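Local coordinates for WbbM protein (Klebsiella pneumoniae, PDB 6U4B) that is a trimeric bifunctional glycosyltransferase that polymerises O-antigen, with a magnesium ion bound in its family 8 glycosyltransferase domain, at residues 432-435 and 436-439; 541-544 and 545-549. One frame throughout, in Å; residues are numbered along the deposited sequence.

Contact 1 of 2, residues 432-435 and 436-439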
loop_
_atom_site.group_PDB
_atom_site.type_symbol
_atom_site.label_atom_id
_atom_site.label_comp_id
_atom_site.label_asym_id
_atom_site.label_seq_id
_atom_site.Cartn_x
_atom_site.Cartn_y
_atom_site.Cartn_z
ATOM N N LYS A 432 -6.735 34.280 8.060
ATOM C CA LYS A 432 -6.038 35.298 8.831
ATOM C C LYS A 432 -4.718 34.755 9.364
ATOM O O LYS A 432 -4.653 33.644 9.896
ATOM C CB LYS A 432 -6.927 35.773 9.980
ATOM C CG LYS A 432 -6.371 36.926 10.795
ATOM C CD LYS A 432 -7.102 37.022 12.128
ATOM C CE LYS A 432 -6.671 38.236 12.926
ATOM N NZ LYS A 432 -5.189 38.380 12.982
ATOM N N ASP A 433 -3.659 35.545 9.212
ATOM C CA ASP A 433 -2.304 35.129 9.573
ATOM C C ASP A 433 -2.100 35.381 11.065
ATOM O O ASP A 433 -1.883 36.518 11.492
ATOM C CB ASP A 433 -1.281 35.886 8.730
ATOM C CG ASP A 433 0.125 35.316 8.845
ATOM O OD1 ASP A 433 0.424 34.617 9.837
ATOM O OD2 ASP A 433 0.940 35.581 7.934
ATOM N N ILE A 434 -2.146 34.313 11.866
ATOM C CA ILE A 434 -1.940 34.484 13.302
ATOM C C ILE A 434 -0.466 34.652 13.651
ATOM O O ILE A 434 -0.150 35.181 14.724
ATOM C CB ILE A 434 -2.543 33.319 14.105
ATOM C CG1 ILE A 434 -1.760 32.027 13.872
ATOM C CG2 ILE A 434 -4.011 33.129 13.747
ATOM C CD1 ILE A 434 -2.285 30.856 14.675
ATOM N N VAL A 435 0.449 34.228 12.777
ATOM C CA VAL A 435 1.865 34.493 13.018
ATOM C C VAL A 435 2.150 35.982 12.884
ATOM O O VAL A 435 2.848 36.572 13.720
ATOM C CB VAL A 435 2.747 33.660 12.071
ATOM C CG1 VAL A 435 4.206 34.052 12.235
ATOM C CG2 VAL A 435 2.566 32.178 12.344
ATOM N N MET A 436 1.615 36.616 11.837
ATOM C CA MET A 436 1.716 38.068 11.737
ATOM C C MET A 436 0.990 38.748 12.889
ATOM O O MET A 436 1.434 39.796 13.370
ATOM C CB MET A 436 1.160 38.546 10.394
ATOM C CG MET A 436 1.177 40.063 10.213
ATOM S SD MET A 436 2.836 40.769 10.233
ATOM C CE MET A 436 3.481 40.172 8.670
ATOM N N GLU A 437 -0.119 38.162 13.351
ATOM C CA GLU A 437 -0.789 38.681 14.539
ATOM C C GLU A 437 0.161 38.705 15.730
ATOM O O GLU A 437 0.150 39.651 16.525
ATOM C CB GLU A 437 -2.028 37.840 14.849
ATOM C CG GLU A 437 -2.894 38.388 15.978
ATOM C CD GLU A 437 -4.080 37.493 16.283
ATOM O OE1 GLU A 437 -4.371 37.270 17.479
ATOM O OE2 GLU A 437 -4.718 37.004 15.325
ATOM N N GLY A 438 1.002 37.676 15.860
ATOM C CA GLY A 438 1.995 37.678 16.921
ATOM C C GLY A 438 3.114 38.671 16.676
ATOM O O GLY A 438 3.600 39.312 17.611
ATOM N N PHE A 439 3.542 38.811 15.416
ATOM C CA PHE A 439 4.580 39.785 15.095
ATOM C C PHE A 439 4.143 41.197 15.461
ATOM O O PHE A 439 4.937 41.986 15.986
ATOM C CB PHE A 439 4.939 39.708 13.610
ATOM C CG PHE A 439 5.711 38.475 13.230
ATOM C CD1 PHE A 439 6.319 37.693 14.199
ATOM C CD2 PHE A 439 5.837 38.105 11.901
ATOM C CE1 PHE A 439 7.032 36.560 13.847
ATOM C CE2 PHE A 439 6.548 36.975 11.545
ATOM C CZ PHE A 439 7.146 36.201 12.521
#
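Helix 434-441 opens with an N-cap, and Asp-433 supplies it: OD1 takes the amide N of Met-436 at 3.1 Å in a fairly straight bond (166° at the hydrogen). The donor comes from above the carboxylate plane. A second, weak bond from Val-435 N reaches the same oxygen, so that one carboxylate oxygen serves two amides of the first turn. The torsion of Asp-433 explains the reach: its CG stands opposite the backbone N (chi1 -168°), beside the carbonyl carbon and thus near the amides that follow. The CB of Met-436 lies 3.7 Å from CG of Asp-433, an aliphatic group packed against the cap.

Outside the cap, a salt bridge spans five residues. NZ of Lys-432 meets OE2 of Glu-437 at 2.8 Å, on the anti side of the carboxylate and 30° out of its plane; a bend at the last torsion of the lysine chain turns the amine to the carboxylate, and the two side chains cross at about a right angle. OE1, the other oxygen of Glu-437, hydrogen-bonds to Thr-545 OG1. One turn along, CG1 of Val-435 lies over the face of the Phe-439 ring, 4.0 Å from its centroid, and O of Val-435 accepts from N of Phe-439 at 2.9 Å.

The magnesium ion lies about 10 Å from the side chain of Asp-433. Strand 428-432 leads into this turn; Ile-434 packs on helix 543-554, while Met-436 and Phe-439 face helix 455-461.

Contact 2 of 2, residues 541-544 and 545-549; sequences LKFA and TYMKF
Met-547 lays its methyl over one face of the Phe-543 ring: CE sits 3.8 Å from the ring centroid and 23° off the normal, a CH-pi contact displaced toward the rim. The sulfur stands more obliquely, with SD 4.3 Å from the same centroid, which makes the pair a Met-aromatic contact as well. Further back along the methionine, CG comes to 3.4 Å from CE2 of Phe-543. CG, SD and CE all lie above the same side of the ring, the first two beyond its rim and the methyl moving in over the face. Two bends bring this about, at chi2 (-58°) and chi3 (108°), folding the methionine back over a residue four places earlier.

Behind the side chains runs the i to i+4 ladder of the first turn of helix 543-554, with Lys-542 as the N-cap residue. N of Met-547 donates to O of Phe-543 at 3.0 Å, and N of Tyr-546 to O of Lys-542 at 2.9 Å. The helix is the crossover of a beta-alpha-beta unit joining strand 527-528 to strand 558-560. On another side of the turn, Lys-542 and Thr-545 cross at about a right angle, CB of the lysine standing 3.9 Å from OG1 of the threonine, whose hydrogen-bond partner is Glu-437. CG2 of Thr-545 meets CD1 of Leu-541 at 4.3 Å.

Farther out, a second subunit packs on both partners of the Met-aromatic contact: Met-243 of that neighbouring chain lies on Phe-543 and its Phe-78 on Met-547. Backbone hydrogen bonds also run from Phe-543 and Ala-544 to this subunit.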
loop_
_atom_site.group_PDB
_atom_site.type_symbol
_atom_site.label_atom_id
_atom_site.label_comp_id
_atom_site.label_asym_id
_atom_site.label_seq_id
_atom_site.Cartn_x
_atom_site.Cartn_y
_atom_site.Cartn_z
ATOM N N LEU A 541 -0.235 34.556 22.259
ATOM C CA LEU A 541 -1.133 35.408 21.498
ATOM C C LEU A 541 -2.325 35.818 22.360
ATOM O O LEU A 541 -2.432 35.459 23.537
ATOM C CB LEU A 541 -1.607 34.680 20.243
ATOM C CG LEU A 541 -0.611 34.486 19.101
ATOM C CD1 LEU A 541 -0.995 33.281 18.261
ATOM C CD2 LEU A 541 -0.576 35.730 18.240
ATOM N N LYS A 542 -3.234 36.586 21.763
ATOM C CA LYS A 542 -4.527 36.835 22.386
ATOM C C LYS A 542 -5.189 35.505 22.730
ATOM O O LYS A 542 -5.148 34.556 21.943
ATOM C CB LYS A 542 -5.416 37.649 21.441
ATOM C CG LYS A 542 -6.713 38.167 22.052
ATOM C CD LYS A 542 -7.765 38.421 20.977
ATOM C CE LYS A 542 -7.279 39.398 19.913
ATOM N NZ LYS A 542 -7.355 40.817 20.363
ATOM N N PHE A 543 -5.785 35.434 23.926
ATOM C CA PHE A 543 -6.323 34.165 24.413
ATOM C C PHE A 543 -7.357 33.594 23.454
ATOM O O PHE A 543 -7.366 32.386 23.189
ATOM C CB PHE A 543 -6.935 34.350 25.801
ATOM C CG PHE A 543 -7.342 33.063 26.464
ATOM C CD1 PHE A 543 -6.483 32.422 27.339
ATOM C CD2 PHE A 543 -8.582 32.494 26.219
ATOM C CE1 PHE A 543 -6.853 31.241 27.955
ATOM C CE2 PHE A 543 -8.954 31.314 26.835
ATOM C CZ PHE A 543 -8.087 30.687 27.702
ATOM N N ALA A 544 -8.239 34.444 22.926
ATOM C CA ALA A 544 -9.255 33.967 21.995
ATOM C C ALA A 544 -8.622 33.371 20.744
ATOM O O ALA A 544 -9.107 32.363 20.215
ATOM C CB ALA A 544 -10.201 35.107 21.624
ATOM N N THR A 545 -7.540 33.984 20.253
ATOM C CA THR A 545 -6.854 33.449 19.081
ATOM C C THR A 545 -6.191 32.113 19.393
ATOM O O THR A 545 -6.247 31.182 18.582
ATOM C CB THR A 545 -5.819 34.452 18.572
ATOM O OG1 THR A 545 -6.457 35.703 18.282
ATOM C CG2 THR A 545 -5.145 33.932 17.308
ATOM N N TYR A 546 -5.560 31.999 20.565
ATOM C CA TYR A 546 -4.939 30.735 20.947
ATOM C C TYR A 546 -5.971 29.616 21.023
ATOM O O TYR A 546 -5.706 28.486 20.591
ATOM C CB TYR A 546 -4.206 30.897 22.280
ATOM C CG TYR A 546 -3.445 29.663 22.717
ATOM C CD1 TYR A 546 -2.723 28.910 21.799
ATOM C CD2 TYR A 546 -3.438 29.261 24.048
ATOM C CE1 TYR A 546 -2.024 27.785 22.191
ATOM C CE2 TYR A 546 -2.740 28.138 24.450
ATOM C CZ TYR A 546 -2.036 27.404 23.516
ATOM O OH TYR A 546 -1.339 26.286 23.907
ATOM N N MET A 547 -7.159 29.912 21.558
ATOM C CA MET A 547 -8.228 28.918 21.578
ATOM C C MET A 547 -8.623 28.508 20.165
ATOM O O MET A 547 -8.851 27.322 19.897
ATOM C CB MET A 547 -9.439 29.461 22.336
ATOM C CG MET A 547 -9.173 29.767 23.798
ATOM S SD MET A 547 -8.595 28.337 24.736
ATOM C CE MET A 547 -6.880 28.776 25.004
ATOM N N LYS A 548 -8.715 29.476 19.250
ATOM C CA LYS A 548 -9.033 29.154 17.864
ATOM C C LYS A 548 -7.951 28.282 17.241
ATOM O O LYS A 548 -8.248 27.396 16.431
ATOM C CB LYS A 548 -9.216 30.437 17.053
ATOM C CG LYS A 548 -10.397 31.288 17.479
ATOM C CD LYS A 548 -10.594 32.451 16.521
ATOM C CE LYS A 548 -11.913 32.330 15.780
ATOM N NZ LYS A 548 -11.845 32.962 14.431
ATOM N N PHE A 549 -6.691 28.516 17.612
ATOM C CA PHE A 549 -5.598 27.701 17.092
ATOM C C PHE A 549 -5.655 26.283 17.647
ATOM O O PHE A 549 -5.420 25.315 16.916
ATOM C CB PHE A 549 -4.259 28.362 17.418
ATOM C CG PHE A 549 -3.060 27.550 17.015
ATOM C CD1 PHE A 549 -2.791 27.298 15.678
ATOM C CD2 PHE A 549 -2.190 27.057 17.973
ATOM C CE1 PHE A 549 -1.685 26.555 15.305
ATOM C CE2 PHE A 549 -1.080 26.317 17.607
ATOM C CZ PHE A 549 -0.827 26.067 16.270
#

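In the fold
Coming from the N terminus, the chain leaves strand 428-432 and forms contact 1 at once, at the start of helix 434-441. About a hundred residues later, past strands 518-521 and 527-528, it forms contact 2 at the start of helix 543-554. Each closes only a helical turn, and the two follow in series, neither enclosing nor crossing the other. Their centres are 11 Å apart, and OE1 of Glu-437 and OG1 of Thr-545, 2.7 Å apart, join them by a hydrogen bond; Leu-541 and Phe-549 add packing against Ile-434. Together they tie the helix that follows strand 428-432 of the large sheet to one at a subunit interface.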